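Local coordinates for tubulin-like protein CetZ (Methanosaeta thermophila, PDB 3ZID) that binds GTP, belongs to the tubulin/FtsZ superfamily of GTPases and is predicted to take part in the control of archaeal cell shape, at residues D18-Q23 with R200-I205; L204-D209 with E313-S318. All coordinates share one frame; numbering follows the deposited sequence.

Interaction 1: residues D18-Q23 with R200-I205; sequences DAVNRQ and RLLFLI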
# COMPACT_ATOMS: atom_id res chain seq x y z
N ASP A 18 6.63 -7.13 9.29
CA ASP A 18 6.76 -7.60 10.66
C ASP A 18 5.39 -7.87 11.29
O ASP A 18 5.20 -8.90 11.94
CB ASP A 18 7.55 -6.60 11.50
CG ASP A 18 8.32 -7.26 12.63
OD1 ASP A 18 8.85 -8.38 12.42
OD2 ASP A 18 8.41 -6.65 13.71
N ALA A 19 4.42 -6.98 11.06
CA ALA A 19 3.05 -7.22 11.53
C ALA A 19 2.44 -8.45 10.88
O ALA A 19 1.65 -9.15 11.51
CB ALA A 19 2.14 -6.01 11.29
N VAL A 20 2.78 -8.69 9.62
CA VAL A 20 2.32 -9.88 8.91
C VAL A 20 2.88 -11.14 9.58
O VAL A 20 2.15 -12.08 9.85
CB VAL A 20 2.69 -9.85 7.41
CG1 VAL A 20 2.56 -11.24 6.80
CG2 VAL A 20 1.81 -8.84 6.67
N ASN A 21 4.18 -11.13 9.87
CA ASN A 21 4.82 -12.25 10.54
C ASN A 21 4.28 -12.45 11.95
O ASN A 21 4.08 -13.59 12.40
CB ASN A 21 6.35 -12.05 10.57
CG ASN A 21 6.99 -12.32 9.22
OD1 ASN A 21 6.54 -13.19 8.48
ND2 ASN A 21 8.02 -11.56 8.88
N ARG A 22 4.03 -11.34 12.64
CA ARG A 22 3.46 -11.37 13.98
C ARG A 22 2.15 -12.16 13.97
O ARG A 22 2.01 -13.17 14.67
CB ARG A 22 3.22 -9.95 14.50
CG ARG A 22 2.87 -9.90 15.99
CD ARG A 22 2.45 -8.50 16.45
NE ARG A 22 1.14 -8.14 15.92
CZ ARG A 22 0.89 -7.06 15.19
NH1 ARG A 22 1.88 -6.21 14.87
NH2 ARG A 22 -0.35 -6.82 14.77
N GLN A 23 1.22 -11.72 13.13
CA GLN A 23 -0.11 -12.29 13.09
C GLN A 23 -0.10 -13.71 12.54
O GLN A 23 -0.96 -14.53 12.90
CB GLN A 23 -1.03 -11.39 12.28
CG GLN A 23 -1.15 -10.00 12.87
CD GLN A 23 -2.14 -9.15 12.13
OE1 GLN A 23 -2.98 -9.64 11.38
NE2 GLN A 23 -2.00 -7.84 12.29
N ARG A 200 -5.68 -7.72 6.79
CA ARG A 200 -6.33 -7.84 5.50
C ARG A 200 -5.53 -8.67 4.50
O ARG A 200 -6.12 -9.48 3.81
CB ARG A 200 -6.65 -6.45 4.93
CG ARG A 200 -7.85 -5.84 5.64
CD ARG A 200 -7.84 -4.32 5.61
NE ARG A 200 -8.51 -3.77 6.79
CZ ARG A 200 -9.40 -2.79 6.75
NH1 ARG A 200 -9.75 -2.24 5.58
NH2 ARG A 200 -9.96 -2.37 7.87
N LEU A 201 -4.20 -8.53 4.47
CA LEU A 201 -3.39 -9.29 3.52
C LEU A 201 -3.42 -10.78 3.83
O LEU A 201 -3.46 -11.62 2.93
CB LEU A 201 -1.93 -8.81 3.54
CG LEU A 201 -1.60 -7.44 2.92
CD1 LEU A 201 -0.09 -7.15 3.06
CD2 LEU A 201 -2.07 -7.37 1.48
N LEU A 202 -3.34 -11.09 5.12
CA LEU A 202 -3.40 -12.48 5.58
C LEU A 202 -4.75 -13.12 5.26
O LEU A 202 -4.81 -14.27 4.84
CB LEU A 202 -3.06 -12.58 7.06
CG LEU A 202 -1.55 -12.43 7.29
CD1 LEU A 202 -1.26 -12.27 8.77
CD2 LEU A 202 -0.83 -13.66 6.70
N PHE A 203 -5.81 -12.36 5.44
CA PHE A 203 -7.15 -12.81 5.08
C PHE A 203 -7.16 -13.05 3.55
O PHE A 203 -7.63 -14.09 3.09
CB PHE A 203 -8.18 -11.75 5.51
CG PHE A 203 -9.63 -12.15 5.38
CD1 PHE A 203 -10.00 -13.37 4.85
CD2 PHE A 203 -10.64 -11.29 5.80
CE1 PHE A 203 -11.36 -13.73 4.73
CE2 PHE A 203 -11.98 -11.63 5.69
CZ PHE A 203 -12.34 -12.85 5.14
N LEU A 204 -6.65 -12.10 2.78
CA LEU A 204 -6.60 -12.25 1.32
C LEU A 204 -5.86 -13.52 0.86
O LEU A 204 -6.34 -14.25 -0.00
CB LEU A 204 -5.95 -11.02 0.69
CG LEU A 204 -5.74 -11.03 -0.83
CD1 LEU A 204 -7.06 -11.23 -1.56
CD2 LEU A 204 -5.02 -9.74 -1.28
N ILE A 205 -4.70 -13.77 1.44
CA ILE A 205 -3.92 -14.94 1.13
C ILE A 205 -4.67 -16.22 1.49
O ILE A 205 -4.75 -17.14 0.69
CB ILE A 205 -2.57 -14.89 1.86
CG1 ILE A 205 -1.69 -13.80 1.24
CG2 ILE A 205 -1.85 -16.23 1.79
CD1 ILE A 205 -0.62 -13.28 2.17

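Interaction 2: residues L204-D209 with E313-S318; sequences LIEALD and EPRVLS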
# COMPACT_ATOMS: atom_id res chain seq x y z
N LEU A 204 -6.65 -12.10 2.78
CA LEU A 204 -6.60 -12.25 1.32
C LEU A 204 -5.86 -13.52 0.86
O LEU A 204 -6.34 -14.25 -0.00
CB LEU A 204 -5.95 -11.02 0.69
CG LEU A 204 -5.74 -11.03 -0.83
CD1 LEU A 204 -7.06 -11.23 -1.56
CD2 LEU A 204 -5.02 -9.74 -1.28
N ILE A 205 -4.70 -13.77 1.44
CA ILE A 205 -3.92 -14.94 1.13
C ILE A 205 -4.67 -16.22 1.49
O ILE A 205 -4.75 -17.14 0.69
CB ILE A 205 -2.57 -14.89 1.86
CG1 ILE A 205 -1.69 -13.80 1.24
CG2 ILE A 205 -1.85 -16.23 1.79
CD1 ILE A 205 -0.62 -13.28 2.17
N GLU A 206 -5.25 -16.25 2.69
CA GLU A 206 -6.07 -17.39 3.14
C GLU A 206 -7.23 -17.68 2.17
O GLU A 206 -7.42 -18.81 1.75
CB GLU A 206 -6.61 -17.14 4.55
CG GLU A 206 -7.28 -18.37 5.17
CD GLU A 206 -7.50 -18.24 6.67
OE1 GLU A 206 -8.04 -17.21 7.11
OE2 GLU A 206 -7.11 -19.18 7.39
N ALA A 207 -7.96 -16.64 1.81
CA ALA A 207 -9.06 -16.75 0.87
C ALA A 207 -8.58 -17.33 -0.46
O ALA A 207 -9.16 -18.29 -0.96
CB ALA A 207 -9.70 -15.39 0.64
N LEU A 208 -7.52 -16.75 -1.02
CA LEU A 208 -6.99 -17.23 -2.30
C LEU A 208 -6.51 -18.68 -2.20
O LEU A 208 -6.64 -19.45 -3.15
CB LEU A 208 -5.86 -16.33 -2.81
CG LEU A 208 -6.25 -14.89 -3.20
CD1 LEU A 208 -5.03 -13.99 -3.45
CD2 LEU A 208 -7.17 -14.88 -4.40
N ASP A 209 -5.98 -19.05 -1.04
CA ASP A 209 -5.42 -20.38 -0.90
C ASP A 209 -6.41 -21.49 -0.63
O ASP A 209 -6.19 -22.62 -1.04
CB ASP A 209 -4.39 -20.42 0.22
CG ASP A 209 -3.50 -21.63 0.14
OD1 ASP A 209 -3.34 -22.17 -0.98
OD2 ASP A 209 -3.02 -22.10 1.19
N GLU A 313 -17.20 -16.13 14.05
CA GLU A 313 -18.18 -15.12 13.68
C GLU A 313 -17.74 -14.58 12.32
O GLU A 313 -16.56 -14.44 12.06
CB GLU A 313 -18.23 -14.02 14.73
CG GLU A 313 -18.30 -14.53 16.17
CD GLU A 313 -19.51 -15.41 16.40
OE1 GLU A 313 -20.62 -15.02 16.01
OE2 GLU A 313 -19.35 -16.51 16.97
N PRO A 314 -18.70 -14.34 11.42
CA PRO A 314 -18.37 -13.97 10.05
C PRO A 314 -17.54 -12.69 9.91
O PRO A 314 -17.69 -11.75 10.69
CB PRO A 314 -19.73 -13.81 9.37
CG PRO A 314 -20.74 -13.72 10.51
CD PRO A 314 -20.16 -14.49 11.62
N ARG A 315 -16.65 -12.69 8.92
CA ARG A 315 -15.91 -11.50 8.55
C ARG A 315 -15.91 -11.41 7.02
O ARG A 315 -16.06 -12.42 6.31
CB ARG A 315 -14.49 -11.51 9.10
CG ARG A 315 -13.61 -12.65 8.62
CD ARG A 315 -12.15 -12.37 9.02
NE ARG A 315 -11.25 -13.41 8.53
CZ ARG A 315 -9.93 -13.37 8.66
NH1 ARG A 315 -9.36 -12.33 9.26
NH2 ARG A 315 -9.18 -14.37 8.20
N VAL A 316 -15.76 -10.20 6.53
CA VAL A 316 -15.82 -9.96 5.11
C VAL A 316 -14.58 -9.19 4.69
O VAL A 316 -14.18 -8.22 5.34
CB VAL A 316 -17.08 -9.15 4.72
CG1 VAL A 316 -17.09 -8.86 3.22
CG2 VAL A 316 -18.34 -9.92 5.12
N LEU A 317 -14.00 -9.64 3.60
CA LEU A 317 -12.95 -8.90 2.93
C LEU A 317 -13.46 -8.44 1.58
O LEU A 317 -14.01 -9.21 0.81
CB LEU A 317 -11.72 -9.78 2.74
CG LEU A 317 -10.58 -9.08 1.98
CD1 LEU A 317 -9.81 -8.21 2.90
CD2 LEU A 317 -9.66 -10.13 1.37
N SER A 318 -13.25 -7.17 1.29
CA SER A 318 -13.57 -6.66 -0.02
C SER A 318 -12.30 -6.18 -0.73
O SER A 318 -11.45 -5.51 -0.14
CB SER A 318 -14.59 -5.52 0.10
OG SER A 318 -14.09 -4.48 0.92

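Interaction 1: residues D18-Q23 with R200-I205
Leu202 reaches out from helix 186-210 and lays its two methyl groups over one turn of helix 10-30, between Val20 and Gln23. CD1 makes the closer contacts: it sits 3.6 Å from the carbonyl O of Val20 and 3.6 Å from CB of Gln23, so it meets backbone and the base of a side chain at once. The other branch, CD2, faces CG1 of Val20 at 4.2 Å. Leu201, one residue earlier, adds a looser apolar touch, its CD1 lying 4.4 Å from CG2 of Val20. With CG1 anti to the backbone N (chi1 164°), Val20 presents a separate methyl to each leucine. Gln23 contributes mainly its aliphatic base, while its amide NE2 is hydrogen-bonded to the carbonyl O of Thr195, nearly two turns before Leu202 on helix 186-210. Ala198 of that helix also packs on Val20 and Gln23. The axes of the two short segments come within 10.3 Å of each other and cross at -61°, and the segments bury 181 Å² in all, largely by aliphatic groups. Helix 10-30 follows the first strand of the Rossmann-like GTPase domain, and helix 186-210 is the long core helix that runs between the two domains of the tubulin/FtsZ fold.

Interaction 2: residues L204-D209 with E313-S318
Leu317 has the most surface buried here, where the core helix of the tubulin/FtsZ fold, 186-210, packs on strand 315-322 of the mixed four-stranded sheet in the second domain. Its CD2 methyl rests against the helix backbone, 3.7 Å from CA of Leu204 and 3.9 Å from the N of that residue. The side chain of Leu204 continues the apolar patch, with CB 3.9 Å and CD1 4.1 Å from the same methyl. CG of Leu204 lies anti to the backbone N (chi1 177°), which carries the branch past Leu317 towards Val319 further along the strand and Met274 on the adjoining one. Two residues before Leu317 on the strand, Arg315 also points at the helix and reaches Glu206 with an extended chain. Its guanidinium is held at several points: NE bonds to OE1 of Gln278, NH1 bonds to the hydroxyl of Tyr236, and Phe203 makes a cation-pi contact. Glu206 in turn shares OE1 with Lys310, so two positive groups converge on one carboxylate oxygen. In the salt bridge itself, OE1 of Glu206 lies 3.2 Å from NH2 of Arg315 at the guanidinium edge, with the carboxylate plane turned 79° from the guanidinium plane.

Helix 186-210 carries both contacts, whose centres are 11 Å apart, and the segments share Leu204 and Ile205. Interaction 1 uses the helix face turned to the GTPase domain; interaction 2 uses the part that meets the second-domain sheet. Phe203, within 200-205 but turned from 18-23, reaches the strand of interaction 2: its CE2 lies 3.4 Å from CD of Arg315 and 3.5 Å from CB of Leu317. The nucleotide lies nearer interaction 1, with the side chain of Leu201 about 11 Å from the bound GDP and that of Gln23 about 7 Å from that of Asn194, a GTP-binding residue of helix 186-210. Interaction 2 is remote from the annotated sites; the helix, carrying Asn194 and Leu204, runs from nucleotide pocket to second-domain sheet.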